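Local atomic coordinates of AztD protein (Citrobacter koseri, PDB entry 6CMK), a protein that acts as a periplasmic zinc chaperone that hands one zinc ion directly to the solute-binding protein AztC of the AztABCD zinc transport system. Residues B[34-39]-B[356-361]; B[117-122]-B[157-162]; B[191-196]-B[213-218]; B[297-302]-B[316-321]. All coordinates share one frame; numbering follows the deposited sequence. Where two conformers were deposited one is given.

AztD is a beta propeller, and the chain runs round its ring of blades. Contact 1 starts near the N terminus, on strand 32-42. This strand pairs with the C-terminal strand 392-403, so both chain ends share the closing blade. Contact 2 follows, joining the blade of strand 113-120 to the next one, which ends in strand 160-163. Contact 3 closes a short loop between strand 195-200 and the crossing to strand 218-221, at a zinc site. Contact 4 lies within the blade of strands 300-305 and 312-317. Residues 356-361 then close contact 1. Contacts 2, 3 and 4 follow in series, all nested inside its long loop.

Contact 1. Residues B[34-39]-B[356-361]; sequences TAWRLF and AVADNK
The indole ring of Trp36 has one face laid on the backbone of Ala358 and Asp359. Asp359 N sits 3.2 Å above the plane of the Trp36 ring, over its centre, and Ala358 C lies over the same face nearer the rim. Asp359 CB stands over the five-membered ring, 3.6 Å from its centroid and 18° off the normal. This is a CH-pi contact. At the ring edge, in plane, lie Thr34 CG2 and a water. The water accepts from Trp36 NE1 at 2.8 Å and donates to Asp359 OD1 at 3.1 Å. Asp359 CG is anti to its backbone N (chi1 -159°), which puts it 3.6 Å from Trp36 NE1. Ala358 CB packs on Trp36 CE3 at 3.5 Å.

Asp359 is the second residue of a type II' turn from Ala358 to Lys361, at positive phi. The turn joins strand 355-358 to strand 361-366 in the blade of strands 355-358 to 381-387. Trp36 belongs to the neighbouring blade, where the N- and C-terminal strands pair. Gly346 and His347 of the second subunit also pack here, on Trp36 and on Thr34 and Asp359 respectively.

No direct hydrogen bond joins the two segments. They meet through ring-face packing, and a single water links the indole N-H to the carboxylate.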
# COMPACT_ATOMS: atom_id res chain seq x y z
N THR B 34 11.08 -13.00 -4.14
CA THR B 34 9.90 -13.28 -3.32
C THR B 34 10.38 -13.82 -1.98
O THR B 34 11.23 -14.71 -1.93
CB THR B 34 8.99 -14.31 -4.00
OG1 THR B 34 8.49 -13.79 -5.24
CG2 THR B 34 7.81 -14.67 -3.10
N ALA B 35 9.84 -13.28 -0.89
CA ALA B 35 10.26 -13.76 0.42
C ALA B 35 9.11 -13.63 1.39
O ALA B 35 8.49 -12.57 1.50
CB ALA B 35 11.48 -12.98 0.93
N TRP B 36 8.82 -14.73 2.09
CA TRP B 36 7.80 -14.76 3.13
C TRP B 36 8.32 -15.58 4.30
O TRP B 36 9.01 -16.59 4.11
CB TRP B 36 6.49 -15.38 2.65
CG TRP B 36 5.75 -14.61 1.58
CD1 TRP B 36 6.07 -14.52 0.26
CD2 TRP B 36 4.54 -13.86 1.75
NE1 TRP B 36 5.14 -13.76 -0.41
CE2 TRP B 36 4.19 -13.34 0.48
CE3 TRP B 36 3.72 -13.58 2.84
CZ2 TRP B 36 3.06 -12.56 0.29
CZ3 TRP B 36 2.60 -12.80 2.63
CH2 TRP B 36 2.29 -12.30 1.37
N ARG B 37 7.97 -15.15 5.51
CA ARG B 37 8.46 -15.79 6.73
C ARG B 37 7.32 -16.01 7.71
O ARG B 37 6.43 -15.18 7.83
CB ARG B 37 9.55 -14.94 7.37
CG ARG B 37 10.82 -14.98 6.55
CD ARG B 37 11.85 -13.98 7.00
NE ARG B 37 13.01 -14.04 6.13
CZ ARG B 37 14.13 -13.36 6.31
NH1 ARG B 37 14.25 -12.54 7.34
NH2 ARG B 37 15.13 -13.51 5.45
N LEU B 38 7.36 -17.17 8.37
CA LEU B 38 6.46 -17.50 9.45
C LEU B 38 7.14 -17.23 10.78
O LEU B 38 8.33 -17.51 10.95
CB LEU B 38 6.06 -18.98 9.41
CG LEU B 38 5.57 -19.53 8.08
CD1 LEU B 38 5.32 -21.04 8.21
CD2 LEU B 38 4.33 -18.80 7.65
N PHE B 39 6.36 -16.74 11.73
CA PHE B 39 6.80 -16.58 13.11
C PHE B 39 5.85 -17.38 13.97
O PHE B 39 4.63 -17.15 13.93
CB PHE B 39 6.85 -15.10 13.49
CG PHE B 39 7.83 -14.33 12.67
CD1 PHE B 39 7.50 -13.94 11.38
CD2 PHE B 39 9.09 -14.05 13.15
CE1 PHE B 39 8.40 -13.26 10.60
CE2 PHE B 39 10.00 -13.37 12.36
CZ PHE B 39 9.66 -12.98 11.09
N ALA B 356 -2.35 -19.12 9.46
CA ALA B 356 -1.72 -17.97 8.83
C ALA B 356 -1.76 -18.13 7.31
O ALA B 356 -1.94 -19.23 6.79
CB ALA B 356 -0.26 -17.78 9.28
N VAL B 357 -1.56 -17.02 6.60
CA VAL B 357 -1.53 -17.02 5.14
C VAL B 357 -0.25 -16.34 4.68
O VAL B 357 0.08 -15.25 5.15
CB VAL B 357 -2.75 -16.31 4.53
CG1 VAL B 357 -2.72 -16.44 3.00
CG2 VAL B 357 -4.05 -16.88 5.08
N ALA B 358 0.46 -16.97 3.74
CA ALA B 358 1.64 -16.38 3.12
C ALA B 358 1.64 -16.74 1.64
O ALA B 358 1.52 -17.91 1.29
CB ALA B 358 2.94 -16.87 3.77
N ASP B 359 1.78 -15.72 0.79
CA ASP B 359 1.86 -15.89 -0.66
C ASP B 359 0.62 -16.66 -1.11
O ASP B 359 -0.50 -16.19 -0.85
CB ASP B 359 3.21 -16.54 -1.02
CG ASP B 359 3.61 -16.30 -2.46
OD1 ASP B 359 3.08 -15.35 -3.08
OD2 ASP B 359 4.46 -17.05 -2.97
N ASN B 360 0.76 -17.81 -1.74
CA ASN B 360 -0.39 -18.57 -2.22
C ASN B 360 -0.62 -19.82 -1.39
O ASN B 360 -1.14 -20.83 -1.89
CB ASN B 360 -0.21 -18.91 -3.69
CG ASN B 360 -0.10 -17.66 -4.56
OD1 ASN B 360 -0.66 -16.61 -4.23
ND2 ASN B 360 0.64 -17.77 -5.66
N LYS B 361 -0.25 -19.77 -0.11
CA LYS B 361 -0.33 -20.92 0.78
C LYS B 361 -1.02 -20.53 2.08
O LYS B 361 -0.92 -19.39 2.56
CB LYS B 361 1.06 -21.48 1.09
CG LYS B 361 1.72 -22.13 -0.10
CD LYS B 361 3.17 -22.46 0.20
CE LYS B 361 3.75 -23.42 -0.82
NZ LYS B 361 5.07 -23.96 -0.39
O HOH W 1 4.89 -12.88 -3.08

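Contact 2. Residues B[117-122]-B[157-162]; sequences LELTGK and KNITKV
Leu117 and Lys157 meet where two neighbouring blades of the beta propeller adjoin. Leu117 lies on strand 113-120 of one blade. Lys157 lies in the loop that leads into strand 160-163 of the next.

The tight part is apolar. Leu117 CD1 presses on Lys157 CG at 3.4 Å, closer than usual for two carbons, and the side chains cross at about a right angle. Further along, Leu119 CD2 meets Ile159 CD1 at 3.8 Å. Leu147 of strand 143-148 packs against both Leu117 and Ile159, and so extends this apolar patch.

The other side is polar and wet. Lys157 is extended throughout, with CG anti to the backbone N (chi1 -179°), and it runs across Leu117 CD1 to the backbone of the same strand. Water 2 accepts from Lys157 NZ and from Thr120 N, the latter at 2.9 Å. Lys161 does not touch the strand directly. Waters 3 and 4 each accept from Lys161 NZ and donate to Thr120 O, the nearer at 2.9 Å from that oxygen. The Glu118 carboxylate keeps away, with OE1 7.0 Å from Lys157 NZ. The ammonium instead uses the backbone: Lys157 NZ donates to Glu118 O at 2.8 Å, with a C=O...N angle of 163°.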
# COMPACT_ATOMS: atom_id res chain seq x y z
N LEU B 117 14.33 -3.41 21.84
CA LEU B 117 13.11 -2.88 22.43
C LEU B 117 12.35 -3.96 23.18
O LEU B 117 11.95 -4.97 22.59
CB LEU B 117 12.20 -2.27 21.36
CG LEU B 117 10.85 -1.80 21.92
CD1 LEU B 117 11.04 -0.55 22.75
CD2 LEU B 117 9.87 -1.51 20.82
N GLU B 118 12.13 -3.71 24.46
CA GLU B 118 11.20 -4.48 25.27
C GLU B 118 10.23 -3.51 25.93
O GLU B 118 10.63 -2.42 26.36
CB GLU B 118 11.90 -5.28 26.37
CG GLU B 118 12.78 -6.41 25.89
CD GLU B 118 13.31 -7.23 27.05
OE1 GLU B 118 13.18 -6.77 28.21
OE2 GLU B 118 13.85 -8.32 26.82
N LEU B 119 8.97 -3.91 26.01
CA LEU B 119 7.96 -3.19 26.77
C LEU B 119 7.64 -4.01 28.01
O LEU B 119 7.27 -5.18 27.89
CB LEU B 119 6.69 -2.98 25.95
CG LEU B 119 6.89 -2.46 24.52
CD1 LEU B 119 5.55 -2.38 23.81
CD2 LEU B 119 7.57 -1.10 24.57
N THR B 120 7.74 -3.39 29.18
CA THR B 120 7.52 -4.11 30.43
C THR B 120 6.37 -3.51 31.21
O THR B 120 6.15 -2.29 31.21
CB THR B 120 8.78 -4.13 31.29
OG1 THR B 120 9.13 -2.79 31.66
CG2 THR B 120 9.93 -4.75 30.50
N GLY B 121 5.63 -4.39 31.86
CA GLY B 121 4.52 -4.01 32.71
C GLY B 121 3.73 -5.25 33.05
O GLY B 121 3.91 -6.32 32.46
N LYS B 122 2.84 -5.09 34.01
CA LYS B 122 2.08 -6.23 34.51
C LYS B 122 1.02 -6.66 33.51
O LYS B 122 0.17 -5.87 33.10
CB LYS B 122 1.44 -5.87 35.86
CG LYS B 122 2.47 -5.77 36.98
CD LYS B 122 1.97 -5.01 38.21
CE LYS B 122 2.42 -3.55 38.19
NZ LYS B 122 2.60 -2.97 39.56
N LYS B 157 13.88 3.43 22.05
CA LYS B 157 12.69 3.20 22.86
C LYS B 157 12.19 4.56 23.32
O LYS B 157 12.73 5.15 24.25
CB LYS B 157 12.98 2.29 24.05
CG LYS B 157 11.75 2.03 24.89
CD LYS B 157 12.01 1.07 26.03
CE LYS B 157 10.74 0.83 26.82
NZ LYS B 157 10.97 -0.15 27.91
N ASN B 158 11.13 5.04 22.66
CA ASN B 158 10.56 6.37 22.89
C ASN B 158 9.08 6.18 23.19
O ASN B 158 8.24 6.17 22.28
CB ASN B 158 10.78 7.25 21.66
CG ASN B 158 12.24 7.29 21.22
OD1 ASN B 158 13.14 6.96 22.00
ND2 ASN B 158 12.47 7.69 19.98
N ILE B 159 8.74 6.04 24.47
CA ILE B 159 7.42 5.62 24.92
C ILE B 159 6.64 6.82 25.44
O ILE B 159 7.19 7.70 26.12
CB ILE B 159 7.53 4.57 26.05
CG1 ILE B 159 8.43 3.41 25.61
CG2 ILE B 159 6.14 4.07 26.46
CD1 ILE B 159 7.91 2.65 24.45
N THR B 160 5.34 6.82 25.17
CA THR B 160 4.39 7.68 25.85
C THR B 160 3.44 6.80 26.65
O THR B 160 2.80 5.91 26.09
CB THR B 160 3.62 8.57 24.87
OG1 THR B 160 4.55 9.42 24.19
CG2 THR B 160 2.61 9.44 25.61
N LYS B 161 3.37 7.03 27.96
CA LYS B 161 2.41 6.33 28.80
C LYS B 161 1.13 7.14 28.89
O LYS B 161 1.16 8.32 29.26
CB LYS B 161 3.00 6.06 30.19
CG LYS B 161 3.94 4.86 30.18
CD LYS B 161 4.41 4.45 31.56
CE LYS B 161 5.38 3.27 31.46
NZ LYS B 161 5.72 2.68 32.78
N VAL B 162 0.02 6.52 28.53
CA VAL B 162 -1.28 7.18 28.50
C VAL B 162 -2.13 6.55 29.60
O VAL B 162 -2.36 5.34 29.60
CB VAL B 162 -1.94 7.04 27.13
CG1 VAL B 162 -3.37 7.60 27.16
CG2 VAL B 162 -1.10 7.75 26.07
O HOH W 2 8.12 -0.52 28.77
O HOH W 3 7.67 0.54 31.45
O HOH W 4 5.48 -0.35 33.26

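Contact 3. Residues B[191-196]-B[213-218]; sequences KRPVGA and PGLHGS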
# COMPACT_ATOMS: atom_id res chain seq x y z
N LYS B 191 -14.53 -6.29 35.78
CA LYS B 191 -15.51 -6.60 34.75
C LYS B 191 -15.03 -6.06 33.41
O LYS B 191 -14.04 -5.34 33.31
CB LYS B 191 -16.86 -6.01 35.12
CG LYS B 191 -17.40 -6.53 36.43
CD LYS B 191 -18.92 -6.65 36.40
CE LYS B 191 -19.42 -7.52 37.53
NZ LYS B 191 -20.24 -6.75 38.50
N ARG B 192 -15.76 -6.42 32.35
CA ARG B 192 -15.41 -5.90 31.05
C ARG B 192 -15.59 -4.38 31.04
O ARG B 192 -16.37 -3.83 31.82
CB ARG B 192 -16.26 -6.55 29.95
CG ARG B 192 -15.71 -7.90 29.48
CD ARG B 192 -16.55 -8.55 28.38
NE ARG B 192 -15.88 -9.74 27.85
CZ ARG B 192 -16.34 -10.49 26.85
NH1 ARG B 192 -17.49 -10.20 26.26
NH2 ARG B 192 -15.65 -11.55 26.44
N PRO B 193 -14.84 -3.68 30.19
CA PRO B 193 -15.02 -2.23 30.08
C PRO B 193 -16.40 -1.89 29.53
O PRO B 193 -17.10 -2.73 28.96
CB PRO B 193 -13.89 -1.79 29.15
CG PRO B 193 -13.42 -3.04 28.46
CD PRO B 193 -13.72 -4.18 29.38
N VAL B 194 -16.78 -0.63 29.70
CA VAL B 194 -18.15 -0.18 29.47
C VAL B 194 -18.27 0.71 28.25
O VAL B 194 -19.38 1.16 27.93
CB VAL B 194 -18.71 0.54 30.71
CG1 VAL B 194 -18.71 -0.40 31.90
CG2 VAL B 194 -17.91 1.79 31.03
N GLY B 195 -17.17 0.98 27.56
CA GLY B 195 -17.20 1.82 26.38
C GLY B 195 -15.79 2.22 26.02
O GLY B 195 -14.82 1.62 26.49
N ALA B 196 -15.68 3.26 25.19
CA ALA B 196 -14.39 3.76 24.74
C ALA B 196 -14.46 5.27 24.66
O ALA B 196 -15.53 5.86 24.53
CB ALA B 196 -13.99 3.18 23.38
N PRO B 213 -21.51 -1.40 26.23
CA PRO B 213 -21.36 -2.31 27.38
C PRO B 213 -20.69 -3.62 27.00
O PRO B 213 -20.97 -4.20 25.95
CB PRO B 213 -22.81 -2.53 27.84
CG PRO B 213 -23.67 -2.10 26.71
CD PRO B 213 -22.91 -1.06 25.96
N GLY B 214 -19.81 -4.09 27.88
CA GLY B 214 -19.17 -5.37 27.67
C GLY B 214 -18.19 -5.34 26.52
O GLY B 214 -18.13 -6.29 25.73
N LEU B 215 -17.44 -4.25 26.39
CA LEU B 215 -16.54 -4.09 25.25
C LEU B 215 -15.41 -5.11 25.30
O LEU B 215 -14.71 -5.25 26.31
CB LEU B 215 -15.97 -2.68 25.26
CG LEU B 215 -15.22 -2.23 24.01
CD1 LEU B 215 -15.38 -0.73 23.82
CD2 LEU B 215 -13.74 -2.60 24.11
N HIS B 216 -15.24 -5.84 24.19
CA HIS B 216 -14.16 -6.80 24.04
C HIS B 216 -14.11 -7.24 22.58
O HIS B 216 -15.15 -7.60 22.01
CB HIS B 216 -14.34 -8.02 24.94
CG HIS B 216 -13.15 -8.93 24.95
ND1 HIS B 216 -13.04 -10.01 24.10
CD2 HIS B 216 -12.03 -8.93 25.71
CE1 HIS B 216 -11.90 -10.63 24.32
NE2 HIS B 216 -11.26 -10.00 25.30
N GLY B 217 -12.94 -7.20 21.98
CA GLY B 217 -12.77 -7.51 20.56
C GLY B 217 -12.39 -6.26 19.79
O GLY B 217 -12.97 -5.19 19.97
N SER B 218 -11.40 -6.41 18.90
CA SER B 218 -10.81 -5.27 18.22
C SER B 218 -10.13 -5.74 16.94
O SER B 218 -9.49 -6.79 16.91
CB SER B 218 -9.78 -4.58 19.12
OG SER B 218 -8.88 -5.53 19.66
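Arg192 and His216 stack beside a high-affinity zinc site of the beta propeller. Residues 191-196 lead into strand 195-200 of one blade. Residues 213-218 form the crossing from strand 208-211 to strand 218-221 of the next.

In the conformer described, one of two deposited for Arg192, the side chain is extended from CG to NE. Its CB lies 3.9 Å from Gly214 CA. CD passes Gly214 O at 3.8 Å. NE and CZ then come over His216 CB, which sits 3.7 Å from CZ, over the centre of the guanidinium. At the tip, NH2 lies over the face of the imidazole, 3.8 Å from His216 ND1, while NH1 is nearest Gly214 O. The guanidinium and the ring are flat on each other, with planes 2° apart and centres offset.

His216 CG is anti to its backbone N (chi1 -172°). From there the ring reaches zinc through NE2, and His126 and His169 complete the site. ND1 is hydrogen-bonded to Ser260 O, which helps fix the rotation of the ring. Arg192 thus packs on a zinc ligand without being one.

On the backbone, Leu215 N donates to Pro193 O at 3.0 Å, from 35° out of the carbonyl plane. Pro193 CG touches Leu215 O at 3.3 Å. The Leu215 side chain is buried, and Leu234 also packs on it. Its CD1 rests 3.6 Å from Gly195 O and 4.2 Å from Ala196 CB.

Contact 4. Residues B[297-302]-B[316-321]; sequences PTRRVH and FTEDGK
Arg299 and Glu318 form the salt bridge of this contact. Arg299 NE donates to Glu318 OE1 at 2.7 Å, and OE1 lies at the edge of the guanidinium, near its plane. The guanidinium and carboxylate planes are 67° apart, so the two groups do not lie flat together. Arg299 N gives the same oxygen a second bond at 3.0 Å, from the same face of the carboxylate. The other oxygen, OE2, is held by Met344 N. Two backbone N-H groups, of Arg299 and Met344, and the side-chain NE of Arg299 grip this buried carboxylate.

The backbone adds further bonds. Glu318 N donates to Arg299 O at 2.8 Å. Val301 N donates to Phe316 O at 2.7 Å, and His302 N reaches the same oxygen in a weak bond at 3.3 Å. Phe316 N returns a bond to His302 O.

The apolar part joins Val301 to Phe316. The two side chains lie side by side and point the same way, with Val301 CB 3.9 Å from CD1 at the edge of the Phe316 ring. Glu318 CG sits between its backbone N and carbonyl carbon (chi1 65°), and there it meets Thr298 CB at 3.6 Å.

Asp319 ties the turn to itself. Its OD1 accepts from Thr317 OG1 at 2.6 Å and from Lys321 N, on opposite faces of the carboxylate. The bond from Lys321 N makes an Asx turn that overlaps the end of the type I turn Thr317-Gly320.

Val301 and His302 both face Phe316, which makes a classic beta bulge in the antiparallel hairpin of strands 300-305 and 312-317 of this propeller blade.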
# COMPACT_ATOMS: atom_id res chain seq x y z
N PRO B 297 -20.70 -25.55 11.19
CA PRO B 297 -21.17 -26.89 11.61
C PRO B 297 -20.71 -27.27 13.01
O PRO B 297 -21.45 -27.96 13.71
CB PRO B 297 -20.59 -27.82 10.54
CG PRO B 297 -19.55 -27.05 9.83
CD PRO B 297 -19.85 -25.60 9.99
N THR B 298 -19.51 -26.86 13.43
CA THR B 298 -19.04 -27.07 14.79
C THR B 298 -18.44 -25.76 15.29
O THR B 298 -18.46 -24.74 14.60
CB THR B 298 -18.02 -28.21 14.88
OG1 THR B 298 -16.91 -27.94 14.02
CG2 THR B 298 -18.65 -29.54 14.47
N ARG B 299 -17.87 -25.80 16.49
CA ARG B 299 -17.43 -24.57 17.14
C ARG B 299 -16.13 -24.04 16.55
O ARG B 299 -15.26 -24.79 16.10
CB ARG B 299 -17.27 -24.81 18.64
CG ARG B 299 -18.59 -24.80 19.36
CD ARG B 299 -18.48 -25.34 20.77
NE ARG B 299 -18.20 -26.77 20.77
CZ ARG B 299 -17.99 -27.49 21.87
NH1 ARG B 299 -18.03 -26.90 23.06
NH2 ARG B 299 -17.75 -28.79 21.78
N ARG B 300 -16.03 -22.71 16.56
CA ARG B 300 -14.88 -22.02 15.98
C ARG B 300 -13.65 -22.13 16.87
O ARG B 300 -13.72 -21.92 18.09
CB ARG B 300 -15.25 -20.55 15.77
CG ARG B 300 -14.18 -19.70 15.16
CD ARG B 300 -14.66 -18.26 15.06
NE ARG B 300 -14.68 -17.71 16.40
CZ ARG B 300 -13.60 -17.25 17.03
NH1 ARG B 300 -12.43 -17.21 16.40
NH2 ARG B 300 -13.71 -16.82 18.27
N VAL B 301 -12.52 -22.47 16.26
CA VAL B 301 -11.22 -22.48 16.93
C VAL B 301 -10.44 -21.20 16.64
O VAL B 301 -9.83 -20.62 17.54
CB VAL B 301 -10.42 -23.73 16.50
CG1 VAL B 301 -8.97 -23.66 17.03
CG2 VAL B 301 -11.11 -25.01 16.97
N HIS B 302 -10.44 -20.76 15.38
CA HIS B 302 -9.63 -19.62 14.97
C HIS B 302 -10.14 -19.10 13.64
O HIS B 302 -10.79 -19.83 12.89
CB HIS B 302 -8.15 -20.02 14.85
CG HIS B 302 -7.21 -18.86 14.71
ND1 HIS B 302 -6.25 -18.80 13.73
CD2 HIS B 302 -7.10 -17.72 15.43
CE1 HIS B 302 -5.57 -17.67 13.86
NE2 HIS B 302 -6.07 -17.00 14.89
N PHE B 316 -11.15 -22.04 11.18
CA PHE B 316 -10.85 -23.40 11.60
C PHE B 316 -11.83 -23.80 12.69
O PHE B 316 -12.08 -23.02 13.61
CB PHE B 316 -9.41 -23.52 12.11
CG PHE B 316 -8.93 -24.94 12.22
CD1 PHE B 316 -9.09 -25.66 13.38
CD2 PHE B 316 -8.33 -25.56 11.13
CE1 PHE B 316 -8.65 -26.97 13.48
CE2 PHE B 316 -7.89 -26.86 11.22
CZ PHE B 316 -8.06 -27.57 12.39
N THR B 317 -12.39 -25.00 12.58
CA THR B 317 -13.41 -25.46 13.51
C THR B 317 -12.91 -26.68 14.28
O THR B 317 -11.94 -27.33 13.89
CB THR B 317 -14.73 -25.78 12.77
OG1 THR B 317 -14.46 -26.51 11.57
CG2 THR B 317 -15.49 -24.50 12.43
N GLU B 318 -13.59 -26.96 15.39
CA GLU B 318 -13.11 -27.97 16.34
C GLU B 318 -13.09 -29.37 15.74
O GLU B 318 -12.38 -30.23 16.25
CB GLU B 318 -13.99 -27.94 17.59
CG GLU B 318 -15.43 -28.34 17.33
CD GLU B 318 -16.29 -28.29 18.58
OE1 GLU B 318 -17.50 -28.01 18.45
OE2 GLU B 318 -15.75 -28.54 19.68
N ASP B 319 -13.83 -29.59 14.65
CA ASP B 319 -13.85 -30.89 13.99
C ASP B 319 -12.55 -31.20 13.26
O ASP B 319 -12.41 -32.31 12.73
CB ASP B 319 -15.03 -30.97 13.01
CG ASP B 319 -15.09 -29.79 12.06
OD1 ASP B 319 -14.08 -29.07 11.94
OD2 ASP B 319 -16.16 -29.57 11.45
N GLY B 320 -11.61 -30.27 13.22
CA GLY B 320 -10.37 -30.47 12.49
C GLY B 320 -10.37 -29.92 11.08
O GLY B 320 -9.41 -30.14 10.34
N LYS B 321 -11.42 -29.21 10.69
CA LYS B 321 -11.56 -28.75 9.31
C LYS B 321 -11.21 -27.28 9.17
O LYS B 321 -11.47 -26.45 10.05
CB LYS B 321 -12.99 -28.97 8.80
CG LYS B 321 -13.42 -30.42 8.65
CD LYS B 321 -14.72 -30.46 7.86
CE LYS B 321 -15.34 -31.84 7.78
NZ LYS B 321 -16.46 -31.81 6.79